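Local coordinates for ribonucleoside-diphosphate reductase (PDB 5IM3), which probably reduces ribonucleoside diphosphates to 2'-deoxyribonucleoside diphosphates for DNA synthesis and is an allosteric enzyme that binds dATP, at residues Pro807-Asp812 / Asp846-Ala851. Residues are numbered along the deposited sequence; the frame is centred on the assembly and turned at random.
Sequences PYLVRD and DLYATA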
# COMPACT_ATOMS: atom_id res chain seq x y z
N PRO A 807 -22.54 13.26 -34.19
CA PRO A 807 -22.83 13.86 -35.50
C PRO A 807 -22.43 15.32 -35.60
O PRO A 807 -22.10 15.79 -36.70
CB PRO A 807 -24.35 13.69 -35.64
CG PRO A 807 -24.70 12.57 -34.72
CD PRO A 807 -23.75 12.68 -33.57
N TYR A 808 -22.45 16.06 -34.49
CA TYR A 808 -22.05 17.47 -34.54
C TYR A 808 -20.54 17.60 -34.69
O TYR A 808 -20.06 18.50 -35.40
CB TYR A 808 -22.54 18.19 -33.29
CG TYR A 808 -24.05 18.26 -33.17
CD1 TYR A 808 -24.77 17.20 -32.63
CD2 TYR A 808 -24.75 19.38 -33.60
CE1 TYR A 808 -26.14 17.26 -32.52
CE2 TYR A 808 -26.12 19.44 -33.49
CZ TYR A 808 -26.82 18.38 -32.95
OH TYR A 808 -28.19 18.44 -32.84
N LEU A 809 -19.78 16.72 -34.05
CA LEU A 809 -18.32 16.76 -34.17
C LEU A 809 -17.88 16.53 -35.60
O LEU A 809 -17.05 17.28 -36.14
CB LEU A 809 -17.69 15.72 -33.24
CG LEU A 809 -16.18 15.51 -33.42
CD1 LEU A 809 -15.43 16.81 -33.20
CD2 LEU A 809 -15.69 14.43 -32.47
N VAL A 810 -18.43 15.50 -36.25
CA VAL A 810 -18.05 15.20 -37.63
C VAL A 810 -18.44 16.36 -38.54
O VAL A 810 -17.72 16.68 -39.49
CB VAL A 810 -18.68 13.87 -38.09
CG1 VAL A 810 -20.14 13.77 -37.70
CG2 VAL A 810 -18.54 13.70 -39.60
N ARG A 811 -19.58 17.00 -38.27
CA ARG A 811 -20.02 18.10 -39.11
C ARG A 811 -19.04 19.27 -39.03
O ARG A 811 -18.74 19.91 -40.05
CB ARG A 811 -21.43 18.54 -38.71
CG ARG A 811 -22.07 19.54 -39.66
CD ARG A 811 -23.56 19.66 -39.41
NE ARG A 811 -23.87 20.19 -38.08
CZ ARG A 811 -23.99 21.48 -37.80
NH1 ARG A 811 -23.83 22.40 -38.74
NH2 ARG A 811 -24.28 21.86 -36.56
N ASP A 812 -18.53 19.57 -37.84
CA ASP A 812 -17.56 20.65 -37.69
C ASP A 812 -16.22 20.27 -38.31
O ASP A 812 -15.55 21.12 -38.91
CB ASP A 812 -17.38 21.01 -36.22
CG ASP A 812 -18.44 21.99 -35.72
OD1 ASP A 812 -18.90 22.83 -36.51
OD2 ASP A 812 -18.80 21.91 -34.53
N ASP A 846 -12.21 22.50 -27.19
CA ASP A 846 -13.04 22.98 -26.09
C ASP A 846 -14.51 22.67 -26.33
O ASP A 846 -15.22 22.24 -25.41
CB ASP A 846 -12.84 24.49 -25.91
CG ASP A 846 -11.41 24.85 -25.55
OD1 ASP A 846 -10.73 24.00 -24.93
OD2 ASP A 846 -10.97 25.96 -25.90
N LEU A 847 -14.99 22.88 -27.56
CA LEU A 847 -16.41 22.70 -27.85
C LEU A 847 -16.83 21.25 -27.72
O LEU A 847 -17.98 20.97 -27.35
CB LEU A 847 -16.72 23.22 -29.25
CG LEU A 847 -18.16 22.99 -29.74
CD1 LEU A 847 -19.15 23.72 -28.86
CD2 LEU A 847 -18.29 23.44 -31.19
N TYR A 848 -15.93 20.31 -28.01
CA TYR A 848 -16.23 18.89 -27.93
C TYR A 848 -15.50 18.22 -26.77
O TYR A 848 -15.20 17.03 -26.81
CB TYR A 848 -15.93 18.22 -29.26
CG TYR A 848 -16.95 18.65 -30.28
CD1 TYR A 848 -18.16 17.99 -30.39
CD2 TYR A 848 -16.74 19.76 -31.08
CE1 TYR A 848 -19.11 18.40 -31.29
CE2 TYR A 848 -17.68 20.17 -31.98
CZ TYR A 848 -18.87 19.49 -32.09
OH TYR A 848 -19.82 19.90 -32.99
N ALA A 849 -15.25 18.99 -25.72
CA ALA A 849 -14.80 18.40 -24.48
C ALA A 849 -15.89 17.48 -23.95
O ALA A 849 -17.08 17.75 -24.10
CB ALA A 849 -14.47 19.49 -23.46
N THR A 850 -15.47 16.38 -23.36
CA THR A 850 -16.36 15.35 -22.85
C THR A 850 -16.70 15.63 -21.38
O THR A 850 -16.15 16.54 -20.75
CB THR A 850 -15.72 13.99 -23.12
OG1 THR A 850 -16.29 13.44 -24.32
CG2 THR A 850 -15.90 13.00 -21.98
N ALA A 851 -17.64 14.86 -20.82
CA ALA A 851 -18.11 15.09 -19.46
C ALA A 851 -16.98 15.09 -18.44
O ALA A 851 -16.97 15.90 -17.51
CB ALA A 851 -19.15 14.04 -19.10
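Y848, the first residue past the C-terminal end of helix 842-847, rests its ring against the first two turns of helix 807-815. The contact is buried within the barrel domain of the ribonucleotide reductase large chain, away from the nucleotide sites.

The apolar part is carried by L809. Its CA lies over one face of the Y848 ring, 3.8 Å from the centroid and 30° off the ring normal, a CH-pi contact. On that face L809 CB sits 3.6 Å from Y848 CE1. L809 CG is anti to the backbone N (chi1 171°), and beyond it L809 CD1 covers the ring near Y848 CG and CD2. Y670, from helix 665-672, stacks with the Y848 ring and also meets Y808.

The polar part gathers at the Y848 hydroxyl. D812 OD2 approaches at the ring edge, its carboxylate plane turned 74° from the ring. The L847 methyl CD2 lies against D812 OD2, at 3.7 Å. The other oxygen, OD1, is hydrogen-bonded to H673 NE2, which probably helps to fix the carboxylate. Y848 OH can give its proton to D812 OD2 at 2.7 Å, but Y808 O, which also accepts from D812 N, lies 2.8 Å from the same Y848 OH.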